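Local structure of monalysin (Pseudomonas entomophila, 4MKO) at residues A[46-51]-A[156-161]; A[163-168]-A[174-179]. The protein forms pores in host membranes as an aerolysin-like beta-barrel toxin, contributing to intestinal damage and lethality in Drosophila. All coordinates share one frame; numbering follows the deposited sequence.

Contact 1 of 2, residues A[46-51]-A[156-161]; sequences QNWGTY and RQNANA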
loop_
_atom_site.group_PDB
_atom_site.type_symbol
_atom_site.label_atom_id
_atom_site.label_comp_id
_atom_site.label_asym_id
_atom_site.label_seq_id
_atom_site.Cartn_x
_atom_site.Cartn_y
_atom_site.Cartn_z
ATOM N N GLN A 46 -7.405 21.642 3.364
ATOM C CA GLN A 46 -7.628 21.889 1.936
ATOM C C GLN A 46 -7.079 20.795 1.006
ATOM O O GLN A 46 -6.327 19.923 1.444
ATOM C CB GLN A 46 -6.990 23.241 1.521
ATOM C CG GLN A 46 -5.453 23.207 1.577
ATOM C CD GLN A 46 -4.799 24.419 0.982
ATOM O OE1 GLN A 46 -4.661 25.449 1.640
ATOM N NE2 GLN A 46 -4.322 24.302 -0.246
ATOM N N ASN A 47 -7.388 20.929 -0.293
ATOM C CA ASN A 47 -6.841 20.097 -1.353
ATOM C C ASN A 47 -5.459 20.606 -1.716
ATOM O O ASN A 47 -5.215 21.825 -1.771
ATOM C CB ASN A 47 -7.727 20.121 -2.592
ATOM C CG ASN A 47 -8.867 19.143 -2.495
ATOM O OD1 ASN A 47 -8.699 17.983 -2.084
ATOM N ND2 ASN A 47 -10.059 19.604 -2.836
ATOM N N TRP A 48 -4.562 19.673 -1.983
ATOM C CA TRP A 48 -3.208 19.984 -2.425
ATOM C C TRP A 48 -2.952 19.237 -3.716
ATOM O O TRP A 48 -3.365 18.080 -3.833
ATOM C CB TRP A 48 -2.165 19.551 -1.368
ATOM C CG TRP A 48 -2.391 20.114 0.004
ATOM C CD1 TRP A 48 -3.046 19.516 1.034
ATOM C CD2 TRP A 48 -1.991 21.416 0.480
ATOM N NE1 TRP A 48 -3.048 20.338 2.138
ATOM C CE2 TRP A 48 -2.405 21.510 1.827
ATOM C CE3 TRP A 48 -1.255 22.478 -0.084
ATOM C CZ2 TRP A 48 -2.166 22.647 2.605
ATOM C CZ3 TRP A 48 -1.013 23.607 0.696
ATOM C CH2 TRP A 48 -1.467 23.683 2.018
ATOM N N GLY A 49 -2.259 19.882 -4.642
ATOM C CA GLY A 49 -1.834 19.285 -5.903
ATOM C C GLY A 49 -0.771 18.268 -5.547
ATOM O O GLY A 49 0.304 18.645 -5.071
ATOM N N THR A 50 -1.071 16.982 -5.760
ATOM C CA THR A 50 -0.216 15.889 -5.292
ATOM C C THR A 50 0.239 14.922 -6.358
ATOM O O THR A 50 -0.582 14.454 -7.145
ATOM C CB THR A 50 -0.959 15.145 -4.172
ATOM O OG1 THR A 50 -1.428 16.065 -3.184
ATOM C CG2 THR A 50 -0.132 14.027 -3.527
ATOM N N TYR A 51 1.537 14.564 -6.340
ATOM C CA TYR A 51 2.066 13.527 -7.219
ATOM C C TYR A 51 1.920 12.223 -6.434
ATOM O O TYR A 51 2.272 12.187 -5.249
ATOM C CB TYR A 51 3.554 13.751 -7.550
ATOM C CG TYR A 51 3.832 14.954 -8.429
ATOM C CD1 TYR A 51 4.066 16.211 -7.873
ATOM C CD2 TYR A 51 3.885 14.831 -9.818
ATOM C CE1 TYR A 51 4.335 17.322 -8.679
ATOM C CE2 TYR A 51 4.132 15.936 -10.635
ATOM C CZ TYR A 51 4.367 17.177 -10.059
ATOM O OH TYR A 51 4.625 18.254 -10.868
ATOM N N ARG A 156 4.261 23.252 4.985
ATOM C CA ARG A 156 4.292 24.300 6.022
ATOM C C ARG A 156 3.179 24.084 7.038
ATOM O O ARG A 156 3.414 24.214 8.232
ATOM C CB ARG A 156 4.160 25.708 5.416
ATOM C CG ARG A 156 5.429 26.232 4.796
ATOM C CD ARG A 156 5.437 27.751 4.779
ATOM N NE ARG A 156 6.743 28.272 4.376
ATOM C CZ ARG A 156 7.085 28.557 3.124
ATOM N NH1 ARG A 156 6.217 28.379 2.133
ATOM N NH2 ARG A 156 8.298 29.026 2.851
ATOM N N GLN A 157 1.982 23.702 6.556
ATOM C CA GLN A 157 0.787 23.503 7.374
ATOM C C GLN A 157 0.560 22.092 7.857
ATOM O O GLN A 157 -0.141 21.908 8.849
ATOM C CB GLN A 157 -0.452 23.992 6.614
ATOM C CG GLN A 157 -0.421 25.497 6.345
ATOM C CD GLN A 157 -1.612 25.947 5.547
ATOM O OE1 GLN A 157 -2.764 25.842 5.985
ATOM N NE2 GLN A 157 -1.355 26.476 4.362
ATOM N N ASN A 158 1.119 21.092 7.161
ATOM C CA ASN A 158 0.859 19.700 7.497
ATOM C C ASN A 158 2.102 18.867 7.795
ATOM O O ASN A 158 2.084 17.665 7.546
ATOM C CB ASN A 158 0.007 19.046 6.388
ATOM C CG ASN A 158 -1.358 19.670 6.280
ATOM O OD1 ASN A 158 -2.195 19.508 7.169
ATOM N ND2 ASN A 158 -1.564 20.488 5.260
ATOM N N ALA A 159 3.138 19.462 8.426
ATOM C CA ALA A 159 4.363 18.733 8.789
ATOM C C ALA A 159 4.136 17.615 9.830
ATOM O O ALA A 159 4.982 16.725 9.954
ATOM C CB ALA A 159 5.428 19.708 9.284
ATOM N N ASN A 160 2.997 17.652 10.564
ATOM C CA ASN A 160 2.633 16.644 11.576
ATOM C C ASN A 160 1.373 15.833 11.224
ATOM O O ASN A 160 0.845 15.111 12.080
ATOM C CB ASN A 160 2.490 17.300 12.948
ATOM C CG ASN A 160 3.810 17.794 13.475
ATOM O OD1 ASN A 160 4.725 17.013 13.749
ATOM N ND2 ASN A 160 3.962 19.103 13.556
ATOM N N ALA A 161 0.906 15.943 9.971
ATOM C CA ALA A 161 -0.283 15.233 9.494
ATOM C C ALA A 161 -0.107 13.705 9.529
ATOM O O ALA A 161 -1.069 12.999 9.825
ATOM C CB ALA A 161 -0.619 15.684 8.078
HETATM O O HOH W 1 -4.780 25.110 4.316
HETATM O O HOH W 2 -3.016 27.500 2.343
#
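Trp48 and Gln157 meet because each carries its CG beside its own backbone N, anti to the carbonyl carbon (chi1 -55° and -64°). The Gln157 side chain then runs extended beyond CG and brings its amide to the indole. Here the start of strand 46-67, in the main sheet of this aerolysin-like fold, packs against the loop between strands 136-151 and 165-170. No direct hydrogen bond crosses the contact.

Gln157 comes to the six-membered end of the indole. Its NE2 lies at the ring edge, near the ring plane, 3.6 Å from Trp48 CH2. The amide stands almost upright to the ring, with the two planes 80° apart. Asn158 approaches the same indole obliquely, with ND2 3.5 Å from Trp48 CZ2. Trp48 NE1 and Asn158 ND2 are close but both are donors, so they do not bond. The indole N-H is instead taken by the backbone O of Ile43, and Asn158 ND2 makes a weak bond to Ala154 O. Both polar groups thus have partners in the same chain, and their meeting is van der Waals packing. Asn158 also opens a type I beta turn that runs to Ala161, with Ala161 N bonded to Asn158 O.

Gln46 lies over one face of the indole through its CG. Its NE2 donates to Asn47 O at 3.0 Å in a nearly straight bond, which fixes the turn of the amide. Two waters bridge Gln46 to Gln157: Gln46 OE1 accepts from both, while water 1 also donates to Gln157 OE1 at 2.7 Å and water 2 accepts from Gln157 NE2 at 2.8 Å.

Contact 2 of 2, residues A[163-168]-A[174-179]; sequences AYSKTQ and VDLYYL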
loop_
_atom_site.group_PDB
_atom_site.type_symbol
_atom_site.label_atom_id
_atom_site.label_comp_id
_atom_site.label_asym_id
_atom_site.label_seq_id
_atom_site.Cartn_x
_atom_site.Cartn_y
_atom_site.Cartn_z
ATOM N N ALA A 163 2.268 9.895 10.463
ATOM C CA ALA A 163 3.149 9.200 11.406
ATOM C C ALA A 163 4.627 9.317 10.943
ATOM O O ALA A 163 5.522 9.488 11.770
ATOM C CB ALA A 163 2.744 7.730 11.511
ATOM N N TYR A 164 4.846 9.262 9.617
ATOM C CA TYR A 164 6.156 9.363 8.968
ATOM C C TYR A 164 6.013 10.251 7.752
ATOM O O TYR A 164 5.134 10.031 6.912
ATOM C CB TYR A 164 6.660 7.968 8.532
ATOM C CG TYR A 164 6.986 7.050 9.690
ATOM C CD1 TYR A 164 8.243 7.066 10.284
ATOM C CD2 TYR A 164 6.036 6.162 10.193
ATOM C CE1 TYR A 164 8.550 6.223 11.349
ATOM C CE2 TYR A 164 6.330 5.321 11.268
ATOM C CZ TYR A 164 7.588 5.358 11.844
ATOM O OH TYR A 164 7.885 4.557 12.927
ATOM N N SER A 165 6.878 11.258 7.647
ATOM C CA SER A 165 6.847 12.152 6.504
ATOM C C SER A 165 8.174 12.885 6.377
ATOM O O SER A 165 9.012 12.844 7.289
ATOM C CB SER A 165 5.703 13.167 6.639
ATOM O OG SER A 165 5.900 14.034 7.746
ATOM N N LYS A 166 8.377 13.503 5.221
ATOM C CA LYS A 166 9.535 14.361 4.931
ATOM C C LYS A 166 9.046 15.599 4.220
ATOM O O LYS A 166 8.192 15.499 3.345
ATOM C CB LYS A 166 10.565 13.651 4.043
ATOM C CG LYS A 166 11.176 12.419 4.705
ATOM C CD LYS A 166 12.222 11.720 3.850
ATOM C CE LYS A 166 12.989 10.718 4.689
ATOM N NZ LYS A 166 14.003 9.964 3.899
ATOM N N THR A 167 9.557 16.769 4.605
ATOM C CA THR A 167 9.234 17.999 3.870
ATOM C C THR A 167 10.449 18.350 3.041
ATOM O O THR A 167 11.591 18.093 3.462
ATOM C CB THR A 167 8.768 19.158 4.755
ATOM O OG1 THR A 167 9.827 19.590 5.605
ATOM C CG2 THR A 167 7.509 18.836 5.559
ATOM N N GLN A 168 10.223 18.980 1.881
ATOM C CA GLN A 168 11.311 19.370 0.998
ATOM C C GLN A 168 11.039 20.762 0.474
ATOM O O GLN A 168 9.916 21.054 0.053
ATOM C CB GLN A 168 11.439 18.373 -0.162
ATOM C CG GLN A 168 12.526 18.703 -1.196
ATOM C CD GLN A 168 13.920 18.442 -0.689
ATOM O OE1 GLN A 168 14.205 17.408 -0.083
ATOM N NE2 GLN A 168 14.822 19.387 -0.920
ATOM N N VAL A 174 7.113 24.594 0.296
ATOM C CA VAL A 174 7.489 23.417 1.116
ATOM C C VAL A 174 6.560 22.234 0.742
ATOM O O VAL A 174 5.350 22.284 0.983
ATOM C CB VAL A 174 7.476 23.694 2.645
ATOM C CG1 VAL A 174 7.942 22.467 3.432
ATOM C CG2 VAL A 174 8.353 24.895 2.997
ATOM N N ASP A 175 7.143 21.193 0.159
ATOM C CA ASP A 175 6.416 19.985 -0.268
ATOM C C ASP A 175 6.333 18.966 0.855
ATOM O O ASP A 175 7.205 18.953 1.730
ATOM C CB ASP A 175 7.090 19.384 -1.510
ATOM C CG ASP A 175 6.886 20.196 -2.779
ATOM O OD1 ASP A 175 6.181 21.225 -2.722
ATOM O OD2 ASP A 175 7.427 19.800 -3.825
ATOM N N LEU A 176 5.285 18.120 0.848
ATOM C CA LEU A 176 5.092 17.108 1.883
ATOM C C LEU A 176 5.117 15.707 1.266
ATOM O O LEU A 176 4.283 15.383 0.417
ATOM C CB LEU A 176 3.773 17.351 2.645
ATOM C CG LEU A 176 3.474 16.403 3.811
ATOM C CD1 LEU A 176 4.491 16.556 4.957
ATOM C CD2 LEU A 176 2.061 16.626 4.363
ATOM N N TYR A 177 6.073 14.881 1.706
ATOM C CA TYR A 177 6.238 13.522 1.213
ATOM C C TYR A 177 5.764 12.571 2.278
ATOM O O TYR A 177 6.168 12.691 3.430
ATOM C CB TYR A 177 7.716 13.217 0.901
ATOM C CG TYR A 177 8.229 13.898 -0.346
ATOM C CD1 TYR A 177 8.566 15.249 -0.338
ATOM C CD2 TYR A 177 8.390 13.189 -1.534
ATOM C CE1 TYR A 177 9.022 15.887 -1.493
ATOM C CE2 TYR A 177 8.872 13.808 -2.688
ATOM C CZ TYR A 177 9.183 15.160 -2.661
ATOM O OH TYR A 177 9.683 15.763 -3.781
ATOM N N TYR A 178 4.906 11.628 1.902
ATOM C CA TYR A 178 4.391 10.644 2.847
ATOM C C TYR A 178 3.931 9.399 2.074
ATOM O O TYR A 178 3.846 9.438 0.837
ATOM C CB TYR A 178 3.220 11.247 3.690
ATOM C CG TYR A 178 1.986 11.500 2.851
ATOM C CD1 TYR A 178 1.878 12.645 2.058
ATOM C CD2 TYR A 178 0.965 10.551 2.772
ATOM C CE1 TYR A 178 0.760 12.866 1.255
ATOM C CE2 TYR A 178 -0.142 10.747 1.945
ATOM C CZ TYR A 178 -0.249 11.916 1.204
ATOM O OH TYR A 178 -1.311 12.089 0.344
ATOM N N LEU A 179 3.626 8.309 2.799
ATOM C CA LEU A 179 3.081 7.112 2.164
ATOM C C LEU A 179 1.650 6.895 2.625
ATOM O O LEU A 179 1.312 7.220 3.757
ATOM C CB LEU A 179 3.882 5.839 2.523
ATOM C CG LEU A 179 5.405 5.847 2.332
ATOM C CD1 LEU A 179 5.987 4.463 2.700
ATOM C CD2 LEU A 179 5.793 6.199 0.892
HETATM O O HOH W 3 4.448 7.834 5.470
#
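Lys166 and Tyr177 face each other as a hydrogen-bonded pair in the antiparallel beta hairpin of strands 165-170 and 173-191. Tyr177 N donates to Lys166 O at 2.7 Å, and Lys166 N returns a bond to Tyr177 O. Gln168 and Asp175 form the next such pair, with Asp175 N 2.8 Å from Gln168 O. Between them Thr167 and Leu176 make a non-hydrogen-bonded pair. The axes of 165-168 and 174-179 come within 4.6 Å, with N-to-C directions 158° apart, so nearly antiparallel.

Side chains pack on both faces of the ladder. On one, Leu176 CD1 reaches Thr167 CG2 at 3.8 Å and also touches Ser165 CB. On the other face the Tyr177 ring lies with Lys166 O at its edge, near the ring plane. Its CE1 touches Gln168 CB at 3.7 Å. Gln168 bends at chi2, and its amide leads away from the partner strand. Thr167 CB also meets Val174 CG1 diagonally at 3.7 Å. The Val174 branch gets there by lying anti to its own backbone N (chi1 -177°).

Residues farther out hold several of these side chains. Asp175 OD1 meets Arg173 in a salt bridge and accepts from Ser153 N; OD2 accepts from Asn150 ND2. This probably compensates the charge of the buried carboxylate. Lys166 sends NZ away to the backbone oxygens of Leu209, Met210 and Tyr213, at the end of helix 201-211 and just past it. Tyr178 stacks with Phe162 and His149 and bonds through OH to Tyr95. At Tyr164, water 3 joins the two backbones, accepting from Leu179 N at 2.8 Å and lying 2.7 Å from Tyr164 O.

The two contacts have centres about 8 Å apart and lie on the same side of the chain's centre. Along the chain they come in series: contact 1 ends in the loop at 156-161, and contact 2 opens at residue 163. Both reach the same mixed sheet, contact 1 through strand 46-67 and contact 2 through the hairpin. Strand 136-151 runs between strands 46-67 and 173-191 and pairs with both. The loop also packs directly on the hairpin: Asn158 O touches Leu176 CD2, and Arg156 CG lies against Val174 CG2. It therefore ties the hairpin to strand 46-67. Both contacts lie in the body of the aerolysin-like fold, outside the region 67-135 inferred to form the pore.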